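Local coordinates for protein orotidine-5-phosphate decarboxylase/orotate phosphoribosyltransferase, putative (Ompdcase-oprtase, putative) (Leishmania infantum, PDB 3QW3) that probably converts orotidine 5'-phosphate to UMP and carbon dioxide, as the decarboxylase domain of a bifunctional UMP synthase in de novo pyrimidine biosynthesis, at residues A[61-66]-A[101-106]; A[176-181]-A[209-214]; A[8-13]-A[75-80]; A[94-99]-A[123-128]. One frame throughout, in Å; residues are numbered along the deposited sequence. Where two conformers were deposited one is given.

Contact 1 of 4, residues A[61-66]-A[101-106]; sequences EGWAAL and KHLNAH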
loop_
_atom_site.group_PDB
_atom_site.type_symbol
_atom_site.label_atom_id
_atom_site.label_comp_id
_atom_site.label_asym_id
_atom_site.label_seq_id
_atom_site.Cartn_x
_atom_site.Cartn_y
_atom_site.Cartn_z
ATOM N N GLU A 61 -15.014 -1.170 14.672
ATOM C CA GLU A 61 -14.478 -0.538 15.875
ATOM C C GLU A 61 -13.034 -0.076 15.703
ATOM O O GLU A 61 -12.569 0.807 16.423
ATOM C CB GLU A 61 -14.574 -1.494 17.060
ATOM C CG GLU A 61 -15.992 -1.754 17.537
ATOM C CD GLU A 61 -16.029 -2.328 18.939
ATOM O OE1 GLU A 61 -15.442 -3.411 19.158
ATOM O OE2 GLU A 61 -16.648 -1.694 19.822
ATOM N N GLY A 62 -12.339 -0.675 14.739
ATOM C CA GLY A 62 -10.941 -0.362 14.460
ATOM C C GLY A 62 -10.624 1.073 14.078
ATOM O O GLY A 62 -9.665 1.650 14.601
ATOM N N TRP A 63 -11.404 1.642 13.151
ATOM C CA TRP A 63 -11.209 3.033 12.704
ATOM C C TRP A 63 -11.371 3.998 13.861
ATOM O O TRP A 63 -10.553 4.901 14.050
ATOM C CB TRP A 63 -12.198 3.433 11.599
ATOM C CG TRP A 63 -11.983 4.856 11.098
ATOM C CD1 TRP A 63 -11.258 5.235 10.005
ATOM C CD2 TRP A 63 -12.480 6.073 11.684
ATOM N NE1 TRP A 63 -11.279 6.600 9.867
ATOM C CE2 TRP A 63 -12.020 7.139 10.885
ATOM C CE3 TRP A 63 -13.273 6.362 12.798
ATOM C CZ2 TRP A 63 -12.327 8.472 11.166
ATOM C CZ3 TRP A 63 -13.575 7.686 13.078
ATOM C CH2 TRP A 63 -13.102 8.724 12.265
ATOM N N ALA A 64 -12.438 3.795 14.631
ATOM C CA ALA A 64 -12.757 4.667 15.766
ATOM C C ALA A 64 -11.660 4.568 16.823
ATOM O O ALA A 64 -11.290 5.569 17.433
ATOM C CB ALA A 64 -14.115 4.317 16.361
ATOM N N ALA A 65 -11.143 3.355 17.014
ATOM C CA ALA A 65 -10.043 3.108 17.939
ATOM C C ALA A 65 -8.783 3.856 17.503
ATOM O O ALA A 65 -8.111 4.481 18.325
ATOM C CB ALA A 65 -9.767 1.609 18.058
ATOM N N LEU A 66 -8.477 3.796 16.207
ATOM C CA LEU A 66 -7.319 4.502 15.658
ATOM C C LEU A 66 -7.479 6.008 15.833
ATOM O O LEU A 66 -6.530 6.690 16.213
ATOM C CB LEU A 66 -7.109 4.147 14.178
ATOM C CG LEU A 66 -5.951 4.828 13.437
ATOM C CD1 LEU A 66 -4.612 4.647 14.165
ATOM C CD2 LEU A 66 -5.865 4.304 12.009
ATOM N N LYS A 101 -6.917 14.319 7.166
ATOM C CA LYS A 101 -8.041 15.144 7.622
ATOM C C LYS A 101 -8.978 14.397 8.565
ATOM O O LYS A 101 -9.312 14.900 9.636
ATOM C CB LYS A 101 -8.805 15.740 6.434
ATOM C CG LYS A 101 -9.881 16.748 6.844
ATOM C CD LYS A 101 -10.386 17.560 5.659
ATOM C CE LYS A 101 -11.397 16.785 4.826
ATOM N N HIS A 102 -9.412 13.202 8.175
ATOM C CA HIS A 102 -10.327 12.438 9.012
ATOM C C HIS A 102 -9.653 11.912 10.273
ATOM O O HIS A 102 -10.171 12.092 11.374
ATOM C CB HIS A 102 -10.984 11.296 8.225
ATOM C CG HIS A 102 -11.787 11.757 7.048
ATOM N ND1 HIS A 102 -12.296 10.884 6.109
ATOM C CD2 HIS A 102 -12.166 12.997 6.652
ATOM C CE1 HIS A 102 -12.955 11.567 5.188
ATOM N NE2 HIS A 102 -12.890 12.850 5.494
ATOM N N LEU A 103 -8.493 11.277 10.111
ATOM C CA LEU A 103 -7.762 10.725 11.252
ATOM C C LEU A 103 -6.832 11.743 11.909
ATOM O O LEU A 103 -6.404 11.544 13.055
ATOM C CB LEU A 103 -6.976 9.474 10.847
ATOM C CG LEU A 103 -7.791 8.227 10.489
ATOM C CD1 LEU A 103 -6.887 7.205 9.791
ATOM C CD2 LEU A 103 -8.460 7.623 11.713
ATOM N N ASN A 104 -6.532 12.818 11.181
ATOM C CA ASN A 104 -5.668 13.916 11.652
ATOM C C ASN A 104 -4.251 13.467 12.008
ATOM O O ASN A 104 -3.643 13.968 12.956
ATOM C CB ASN A 104 -6.305 14.676 12.828
ATOM C CG ASN A 104 -7.517 15.488 12.415
ATOM O OD1 ASN A 104 -7.439 16.357 11.540
ATOM N ND2 ASN A 104 -8.642 15.225 13.061
ATOM N N ALA A 105 -3.735 12.512 11.241
ATOM C CA ALA A 105 -2.323 12.163 11.320
ATOM C C ALA A 105 -1.522 13.271 10.646
ATOM O O ALA A 105 -2.052 14.002 9.802
ATOM C CB ALA A 105 -2.066 10.817 10.648
ATOM N N HIS A 106 -0.253 13.403 11.025
ATOM C CA HIS A 106 0.605 14.453 10.475
ATOM C C HIS A 106 1.462 13.965 9.310
ATOM O O HIS A 106 2.057 14.768 8.584
ATOM C CB HIS A 106 1.495 15.038 11.584
ATOM C CG HIS A 106 0.744 15.395 12.827
ATOM N ND1 HIS A 106 0.337 16.681 13.109
ATOM C CD2 HIS A 106 0.319 14.630 13.860
ATOM C CE1 HIS A 106 -0.304 16.694 14.264
ATOM N NE2 HIS A 106 -0.323 15.463 14.744
HETATM O O HOH W 1 -11.368 7.968 6.935
#
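Leu103 lays one methyl on the indole of Trp63, and this pair carries most of the contact between helix 60-72 and the segment 101-106, where helix 89-102 gives way to a loop. CD2 of Leu103 stands 3.9 Å from the centroid of the five-membered ring of Trp63, 27° off the ring normal, which makes it a CH-pi contact over the face. The methyl is displaced from the ring centre: its closest ring atom is NE1 of Trp63, at 3.5 Å from CD2 of Leu103. Trp63 has its CG anti to the backbone N (chi1 -178°), which carries the indole across to Leu103 although its CB does not head there. All this belongs to one modelled conformer of Trp63; a second was deposited, so the ring geometry and its water bond are less certain.

The other branch of Leu103 serves a second partner. Its CD1 meets CD2 of Leu66 at 3.8 Å, and these two leucines cross at about a right angle. Leu81 of strand 80-85 touches both from the barrel side.

Beside this apolar pair the chemistry turns polar. Water 1 accepts a hydrogen bond from NE1 of Trp63 at 3.2 Å and lies in the plane of the His102 ring, 3.2 Å from its ND1. The imidazole of His102 also meets Phe57 of the second subunit edge-to-face. The arrangement is that of neighbouring outer helices of a TIM barrel, packed over a strand and bordering the interface with the second subunit.

Contact 2 of 4, residues A[176-181]-A[209-214]; sequences VGATDP and KASLDA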
loop_
_atom_site.group_PDB
_atom_site.type_symbol
_atom_site.label_atom_id
_atom_site.label_comp_id
_atom_site.label_asym_id
_atom_site.label_seq_id
_atom_site.Cartn_x
_atom_site.Cartn_y
_atom_site.Cartn_z
ATOM N N VAL A 176 14.026 3.860 5.623
ATOM C CA VAL A 176 15.326 3.216 5.423
ATOM C C VAL A 176 15.660 2.402 6.670
ATOM O O VAL A 176 15.793 2.966 7.762
ATOM C CB VAL A 176 16.470 4.250 5.162
ATOM C CG1 VAL A 176 17.734 3.545 4.660
ATOM C CG2 VAL A 176 16.045 5.322 4.161
ATOM N N GLY A 177 15.806 1.092 6.496
ATOM C CA GLY A 177 16.069 0.168 7.603
ATOM C C GLY A 177 17.406 0.386 8.292
ATOM O O GLY A 177 18.339 0.920 7.696
ATOM N N ALA A 178 17.491 -0.032 9.554
ATOM C CA ALA A 178 18.712 0.119 10.353
ATOM C C ALA A 178 19.695 -1.052 10.203
ATOM O O ALA A 178 20.874 -0.918 10.538
ATOM C CB ALA A 178 18.356 0.327 11.826
ATOM N N THR A 179 19.210 -2.180 9.684
ATOM C CA THR A 179 19.974 -3.441 9.668
ATOM C C THR A 179 21.181 -3.448 8.723
ATOM O O THR A 179 22.108 -4.248 8.905
ATOM C CB THR A 179 19.054 -4.663 9.383
ATOM O OG1 THR A 179 17.876 -4.571 10.191
ATOM C CG2 THR A 179 19.760 -5.983 9.698
ATOM N N ASP A 180 21.179 -2.571 7.721
ATOM C CA ASP A 180 22.374 -2.375 6.896
ATOM C C ASP A 180 22.817 -0.911 6.833
ATOM O O ASP A 180 22.227 -0.107 6.102
ATOM C CB ASP A 180 22.204 -2.950 5.487
ATOM C CG ASP A 180 23.496 -2.895 4.679
ATOM O OD1 ASP A 180 24.595 -3.027 5.275
ATOM O OD2 ASP A 180 23.416 -2.721 3.448
ATOM N N PRO A 181 23.877 -0.569 7.590
ATOM C CA PRO A 181 24.404 0.791 7.629
ATOM C C PRO A 181 25.093 1.203 6.330
ATOM O O PRO A 181 25.159 2.392 6.034
ATOM C CB PRO A 181 25.417 0.741 8.776
ATOM C CG PRO A 181 25.844 -0.683 8.843
ATOM C CD PRO A 181 24.636 -1.482 8.467
ATOM N N LYS A 209 24.453 2.717 16.833
ATOM C CA LYS A 209 25.568 3.626 16.580
ATOM C C LYS A 209 25.924 3.688 15.095
ATOM O O LYS A 209 26.060 4.774 14.524
ATOM C CB LYS A 209 26.789 3.202 17.398
ATOM C CG LYS A 209 27.609 4.345 17.981
ATOM C CD LYS A 209 28.462 5.033 16.937
ATOM C CE LYS A 209 29.717 5.627 17.547
ATOM N NZ LYS A 209 30.654 6.085 16.482
ATOM N N ALA A 210 26.071 2.521 14.473
ATOM C CA ALA A 210 26.404 2.443 13.049
ATOM C C ALA A 210 25.342 3.116 12.177
ATOM O O ALA A 210 25.679 3.799 11.206
ATOM C CB ALA A 210 26.624 0.997 12.624
ATOM N N SER A 211 24.074 2.936 12.545
ATOM C CA SER A 211 22.946 3.533 11.826
ATOM C C SER A 211 22.990 5.056 11.879
ATOM O O SER A 211 22.845 5.724 10.854
ATOM C CB SER A 211 21.613 3.029 12.389
ATOM O OG SER A 211 21.548 1.614 12.334
ATOM N N LEU A 212 23.202 5.597 13.079
ATOM C CA LEU A 212 23.272 7.043 13.269
ATOM C C LEU A 212 24.474 7.657 12.563
ATOM O O LEU A 212 24.357 8.700 11.927
ATOM C CB LEU A 212 23.259 7.400 14.762
ATOM C CG LEU A 212 21.913 7.175 15.464
ATOM C CD1 LEU A 212 22.063 7.141 16.985
ATOM C CD2 LEU A 212 20.887 8.226 15.041
ATOM N N ASP A 213 25.628 7.001 12.664
ATOM C CA ASP A 213 26.826 7.457 11.962
ATOM C C ASP A 213 26.615 7.533 10.450
ATOM O O ASP A 213 27.085 8.463 9.796
ATOM C CB ASP A 213 28.014 6.547 12.282
ATOM C CG ASP A 213 28.578 6.791 13.669
ATOM O OD1 ASP A 213 28.107 7.711 14.374
ATOM O OD2 ASP A 213 29.506 6.052 14.054
ATOM N N ALA A 214 25.892 6.559 9.906
ATOM C CA ALA A 214 25.653 6.493 8.469
ATOM C C ALA A 214 24.567 7.461 8.017
ATOM O O ALA A 214 24.677 8.062 6.945
ATOM C CB ALA A 214 25.294 5.076 8.058
#
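Ser211, on helix 208-215, meets Ala178 in the loop after strand 172-176 through its hydroxyl, and Pro181, the first residue of helix 181-190, fits beside helix 208-215. From CB of Ser211 the chain is one bond long: chi1 of -57° sets OG beside the backbone N. There OG of Ser211 lies 3.5 Å from CB of Ala178 and 3.2 Å from O of Ala178. The latter approach is not a hydrogen bond; the hydroxyl is bonded to O of Ser207.

Pro181 supplies the apolar half. Its CB is 4.0 Å from CB of Ala210, while CB of Ala214 comes to 3.4 Å from O of Pro181. Ala210 and Ala214 are four residues apart, hence on one side of the helix, and CA of Pro181 and CA of Ser211 are separated by only 5.2 Å.

Just before Pro181 in the chain, the carboxylate of Asp180 caps helix 181-190 through weak bonds to N of Val182 and N of Ala183. Between the two segments themselves, the evidence implies cohesion by van der Waals fit of small residues; polar ties run through Ser207, whose O satisfies the hydroxyl of Ser211 and whose OG has a weak bond with O of Ala178.

Contact 3 of 4, residues A[8-13]-A[75-80]; sequences NERAKR and AGIPVV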
loop_
_atom_site.group_PDB
_atom_site.type_symbol
_atom_site.label_atom_id
_atom_site.label_comp_id
_atom_site.label_asym_id
_atom_site.label_seq_id
_atom_site.Cartn_x
_atom_site.Cartn_y
_atom_site.Cartn_z
ATOM N N ASN A 8 10.865 19.112 14.141
ATOM C CA ASN A 8 12.063 19.891 14.457
ATOM C C ASN A 8 12.092 20.342 15.912
ATOM O O ASN A 8 13.152 20.325 16.543
ATOM C CB ASN A 8 12.235 21.084 13.509
ATOM C CG ASN A 8 12.843 20.688 12.172
ATOM O OD1 ASN A 8 13.577 19.699 12.066
ATOM N ND2 ASN A 8 12.545 21.471 11.139
ATOM N N GLU A 9 10.930 20.712 16.449
ATOM C CA GLU A 9 10.820 21.070 17.864
ATOM C C GLU A 9 11.118 19.862 18.753
ATOM O O GLU A 9 11.894 19.966 19.698
ATOM C CB GLU A 9 9.439 21.660 18.181
ATOM C CG GLU A 9 9.213 22.022 19.652
ATOM C CD GLU A 9 10.025 23.224 20.122
ATOM O OE1 GLU A 9 10.177 23.375 21.354
ATOM O OE2 GLU A 9 10.510 24.010 19.276
ATOM N N ARG A 10 10.523 18.709 18.438
ATOM C CA ARG A 10 10.791 17.506 19.221
ATOM C C ARG A 10 12.240 17.046 19.100
ATOM O O ARG A 10 12.792 16.526 20.065
ATOM C CB ARG A 10 9.843 16.354 18.844
ATOM C CG ARG A 10 8.357 16.641 19.068
ATOM C CD ARG A 10 8.015 16.954 20.526
ATOM N NE ARG A 10 8.218 15.813 21.419
ATOM C CZ ARG A 10 7.975 15.838 22.726
ATOM N NH1 ARG A 10 7.521 16.952 23.296
ATOM N NH2 ARG A 10 8.178 14.753 23.467
ATOM N N ALA A 11 12.846 17.243 17.926
ATOM C CA ALA A 11 14.223 16.791 17.660
ATOM C C ALA A 11 15.246 17.492 18.543
ATOM O O ALA A 11 16.358 17.002 18.720
ATOM C CB ALA A 11 14.585 16.942 16.185
ATOM N N LYS A 12 14.855 18.634 19.106
ATOM C CA LYS A 12 15.684 19.318 20.094
ATOM C C LYS A 12 15.886 18.434 21.325
ATOM O O LYS A 12 16.881 18.575 22.038
ATOM C CB LYS A 12 15.036 20.639 20.497
ATOM C CG LYS A 12 14.906 21.642 19.360
ATOM C CD LYS A 12 14.003 22.788 19.789
ATOM C CE LYS A 12 14.062 23.953 18.823
ATOM N NZ LYS A 12 13.092 25.004 19.248
ATOM N N ARG A 13 14.948 17.514 21.552
ATOM C CA ARG A 13 14.967 16.644 22.729
ATOM C C ARG A 13 15.173 15.164 22.406
ATOM O O ARG A 13 15.740 14.429 23.215
ATOM C CB ARG A 13 13.671 16.812 23.522
ATOM C CG ARG A 13 13.532 18.180 24.194
ATOM C CD ARG A 13 12.122 18.387 24.724
ATOM N N ALA A 75 -0.550 17.090 22.356
ATOM C CA ALA A 75 -0.330 18.167 21.406
ATOM C C ALA A 75 1.172 18.436 21.315
ATOM O O ALA A 75 1.883 18.417 22.330
ATOM C CB ALA A 75 -1.087 19.427 21.834
ATOM N N GLY A 76 1.650 18.639 20.094
ATOM C CA GLY A 76 3.059 18.917 19.851
ATOM C C GLY A 76 3.876 17.721 19.384
ATOM O O GLY A 76 4.991 17.890 18.902
ATOM N N ILE A 77 3.331 16.515 19.531
ATOM C CA ILE A 77 4.029 15.309 19.074
ATOM C C ILE A 77 3.365 14.779 17.803
ATOM O O ILE A 77 2.197 14.391 17.833
ATOM C CB ILE A 77 4.095 14.208 20.156
ATOM C CG1 ILE A 77 4.627 14.780 21.483
ATOM C CG2 ILE A 77 4.985 13.046 19.671
ATOM C CD1 ILE A 77 4.557 13.799 22.679
ATOM N N PRO A 78 4.113 14.764 16.687
ATOM C CA PRO A 78 3.516 14.358 15.412
ATOM C C PRO A 78 3.254 12.861 15.337
ATOM O O PRO A 78 3.938 12.073 15.991
ATOM C CB PRO A 78 4.561 14.781 14.386
ATOM C CG PRO A 78 5.860 14.742 15.127
ATOM C CD PRO A 78 5.535 15.126 16.544
ATOM N N VAL A 79 2.249 12.496 14.547
ATOM C CA VAL A 79 1.836 11.112 14.366
ATOM C C VAL A 79 2.093 10.715 12.917
ATOM O O VAL A 79 1.651 11.394 11.983
ATOM C CB VAL A 79 0.338 10.934 14.707
ATOM C CG1 VAL A 79 -0.144 9.525 14.381
ATOM C CG2 VAL A 79 0.083 11.246 16.187
ATOM N N VAL A 80 2.815 9.612 12.746
ATOM C CA VAL A 80 3.046 9.029 11.436
ATOM C C VAL A 80 2.138 7.807 11.293
ATOM O O VAL A 80 2.311 6.820 11.998
ATOM C CB VAL A 80 4.521 8.589 11.267
ATOM C CG1 VAL A 80 4.739 7.975 9.877
ATOM C CG2 VAL A 80 5.471 9.770 11.507
#
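This is a packing contact of an arginine side chain on a loop: Arg10, on the N-terminal helix 3-11, lies against residues 76-78, which lead from helix 60-72 into strand 80-85. The evidence is a set of van der Waals approaches with no hydrogen bond across. The guanidinium of Arg10 has CG1 of Ile77 over one face, 3.7 Å above the plane and over its centre, so the flat cationic group rests on an aliphatic branch. Farther out, CD1 of Ile77 continues to NH2 of Arg10 at 3.8 Å.

Nearer the helix, CD of Arg10 is 3.6 Å from O of Gly76, and CG of Arg10 is 4.1 Å from CD of Pro78. The side chain folds at two successive bonds (chi2 -60°, chi3 -66°), and this bend brings methylenes and guanidinium alike onto the loop. Gly76 takes a positive phi of 100°, and its carbonyl O faces the methylenes of Arg10. The polar end of Arg10 is held elsewhere, its NH2 being bonded to O of Ala45, while Ile77 also touches His42 and Tyr48. Pro78 in turn packs on Phe3 and Leu6 of the same N-terminal helix. Together these partners place helix 3-11 beside the N-terminal ends of strands 47-50 and 80-85, consistent with an N-terminal helix covering that end of a TIM barrel.

Contact 4 of 4, residues A[94-99]-A[123-128]; sequences AYATSA and MRYPDK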
loop_
_atom_site.group_PDB
_atom_site.type_symbol
_atom_site.label_atom_id
_atom_site.label_comp_id
_atom_site.label_asym_id
_atom_site.label_seq_id
_atom_site.Cartn_x
_atom_site.Cartn_y
_atom_site.Cartn_z
ATOM N N ALA A 94 -8.361 9.870 -1.705
ATOM C CA ALA A 94 -9.184 9.356 -0.618
ATOM C C ALA A 94 -8.341 8.861 0.559
ATOM O O ALA A 94 -8.662 9.145 1.713
ATOM C CB ALA A 94 -10.114 8.247 -1.115
ATOM N N TYR A 95 -7.264 8.134 0.265
ATOM C CA TYR A 95 -6.331 7.699 1.305
ATOM C C TYR A 95 -5.741 8.913 2.036
ATOM O O TYR A 95 -5.598 8.895 3.258
ATOM C CB TYR A 95 -5.177 6.884 0.714
ATOM C CG TYR A 95 -5.467 5.427 0.378
ATOM C CD1 TYR A 95 -5.026 4.884 -0.824
ATOM C CD2 TYR A 95 -6.136 4.583 1.277
ATOM C CE1 TYR A 95 -5.248 3.546 -1.142
ATOM C CE2 TYR A 95 -6.370 3.231 0.959
ATOM C CZ TYR A 95 -5.924 2.733 -0.255
ATOM O OH TYR A 95 -6.130 1.414 -0.590
ATOM N N ALA A 96 -5.398 9.953 1.276
ATOM C CA ALA A 96 -4.770 11.156 1.841
ATOM C C ALA A 96 -5.750 11.883 2.747
ATOM O O ALA A 96 -5.413 12.221 3.883
ATOM C CB ALA A 96 -4.254 12.086 0.733
ATOM N N THR A 97 -6.968 12.104 2.253
ATOM C CA THR A 97 -8.003 12.743 3.065
ATOM C C THR A 97 -8.278 11.951 4.341
ATOM O O THR A 97 -8.391 12.528 5.427
ATOM C CB THR A 97 -9.298 12.976 2.260
ATOM O OG1 THR A 97 -8.997 13.813 1.141
ATOM C CG2 THR A 97 -10.353 13.662 3.121
ATOM N N SER A 98 -8.375 10.629 4.210
ATOM C CA SER A 98 -8.591 9.771 5.364
ATOM C C SER A 98 -7.498 9.954 6.426
ATOM O O SER A 98 -7.796 10.196 7.594
ATOM C CB SER A 98 -8.665 8.303 4.932
ATOM O OG SER A 98 -8.713 7.460 6.068
ATOM N N ALA A 99 -6.242 9.850 6.005
ATOM C CA ALA A 99 -5.114 9.902 6.931
ATOM C C ALA A 99 -4.904 11.290 7.531
ATOM O O ALA A 99 -4.691 11.418 8.735
ATOM C CB ALA A 99 -3.850 9.447 6.243
ATOM N N MET A 123 1.673 14.249 -1.274
ATOM C CA MET A 123 2.674 15.321 -1.146
ATOM C C MET A 123 2.115 16.730 -1.353
ATOM O O MET A 123 2.770 17.719 -1.011
ATOM C CB MET A 123 3.851 15.065 -2.089
ATOM C CG MET A 123 4.608 13.777 -1.777
ATOM S SD MET A 123 5.812 13.320 -3.023
ATOM C CE MET A 123 6.513 11.848 -2.285
ATOM N N ARG A 124 0.904 16.824 -1.901
ATOM C CA ARG A 124 0.277 18.126 -2.159
ATOM C C ARG A 124 -0.172 18.850 -0.881
ATOM O O ARG A 124 -0.536 20.032 -0.925
ATOM C CB ARG A 124 -0.879 17.989 -3.161
ATOM C CG ARG A 124 -2.016 17.094 -2.707
ATOM C CD ARG A 124 -3.055 16.902 -3.816
ATOM N NE ARG A 124 -3.794 18.129 -4.112
ATOM C CZ ARG A 124 -4.867 18.546 -3.445
ATOM N NH1 ARG A 124 -5.342 17.843 -2.424
ATOM N NH2 ARG A 124 -5.467 19.675 -3.801
ATOM N N TYR A 125 -0.154 18.137 0.248
ATOM C CA TYR A 125 -0.430 18.724 1.557
ATOM C C TYR A 125 0.899 19.208 2.145
ATOM O O TYR A 125 1.657 18.403 2.686
ATOM C CB TYR A 125 -1.014 17.679 2.513
ATOM C CG TYR A 125 -2.427 17.188 2.252
ATOM C CD1 TYR A 125 -2.718 16.357 1.169
ATOM C CD2 TYR A 125 -3.460 17.504 3.134
ATOM C CE1 TYR A 125 -4.008 15.891 0.950
ATOM C CE2 TYR A 125 -4.755 17.042 2.924
ATOM C CZ TYR A 125 -5.020 16.234 1.830
ATOM O OH TYR A 125 -6.302 15.778 1.626
ATOM N N PRO A 126 1.185 20.522 2.060
ATOM C CA PRO A 126 2.498 21.010 2.507
ATOM C C PRO A 126 2.757 20.800 4.004
ATOM O O PRO A 126 3.915 20.660 4.414
ATOM C CB PRO A 126 2.449 22.513 2.181
ATOM C CG PRO A 126 1.325 22.666 1.206
ATOM C CD PRO A 126 0.326 21.625 1.597
ATOM N N ASP A 127 1.686 20.766 4.794
ATOM C CA ASP A 127 1.766 20.606 6.250
ATOM C C ASP A 127 1.897 19.145 6.700
ATOM O O ASP A 127 2.089 18.871 7.891
ATOM C CB ASP A 127 0.556 21.266 6.930
ATOM C CG ASP A 127 -0.785 20.743 6.408
ATOM O OD1 ASP A 127 -0.942 20.569 5.178
ATOM O OD2 ASP A 127 -1.696 20.519 7.237
ATOM N N LYS A 128 1.791 18.222 5.744
ATOM C CA LYS A 128 1.879 16.785 6.014
ATOM C C LYS A 128 3.107 16.184 5.347
ATOM O O LYS A 128 3.537 16.644 4.290
ATOM C CB LYS A 128 0.614 16.066 5.521
ATOM C CG LYS A 128 -0.705 16.661 6.021
ATOM C CD LYS A 128 -0.920 16.448 7.518
ATOM C CE LYS A 128 -2.186 17.141 7.995
ATOM N NZ LYS A 128 -2.476 16.814 9.421
HETATM O O HOH W 2 -6.942 14.698 -0.679
#
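Tyr125 reaches across to Ala96 and Thr97 in the TIM barrel of this decarboxylase, joining the loop before strand 129-135 to the outer helix 89-102. It buries more surface here than Ala96 and Thr97 combined. The backbones stay well apart, 8.7 Å between CA of Ala96 and CA of Tyr125, so the phenol spans the gap. Its CG is set beside the backbone N and anti to the carbonyl carbon (chi1 -71°), which directs the ring at the helix.

On the way, CE1 of Tyr125 passes 3.8 Å from CB of Ala96, the one apolar approach of the pair. Phe100, one turn further along the helix, meets the same ring edge-to-face, and Phe122 of helix 116-123 packs on Ala96. Thr97 takes the end of the phenol, the two side chains lying at a slant to each other. Its OG1 is bonded to O of Asp93, within the helix, and Thr97 also packs on Phe57 of the second subunit.

Tyr125 opens a type I beta turn that ends at Lys128. At the hydroxyl end, water 2 lies in the plane of the Tyr125 ring and joins the two residues, 2.6 Å from OH of Tyr125 and 2.9 Å from OG1 of Thr97.

None of the four contacts is fully buried; each mixes buried residues with ones at least partly exposed. Contacts 1 and 4 share helix 89-102, both neighbour the second subunit, and each adds a water bridge to apolar packing; they also touch, NZ of Lys128 lying 2.9 Å from O of Ala105, a probable hydrogen bond. Contact 3 meets contact 1 where N of His106 lies 2.9 Å from O of Val79, a probable hydrogen bond where the chain enters adjacent strands. Contact 2 stands alone, on the opposite side of the chain's centre from contacts 1 and 4. Small residues make its interface, whereas an indole, a guanidinium and a phenol dominate contacts 1, 3 and 4 respectively.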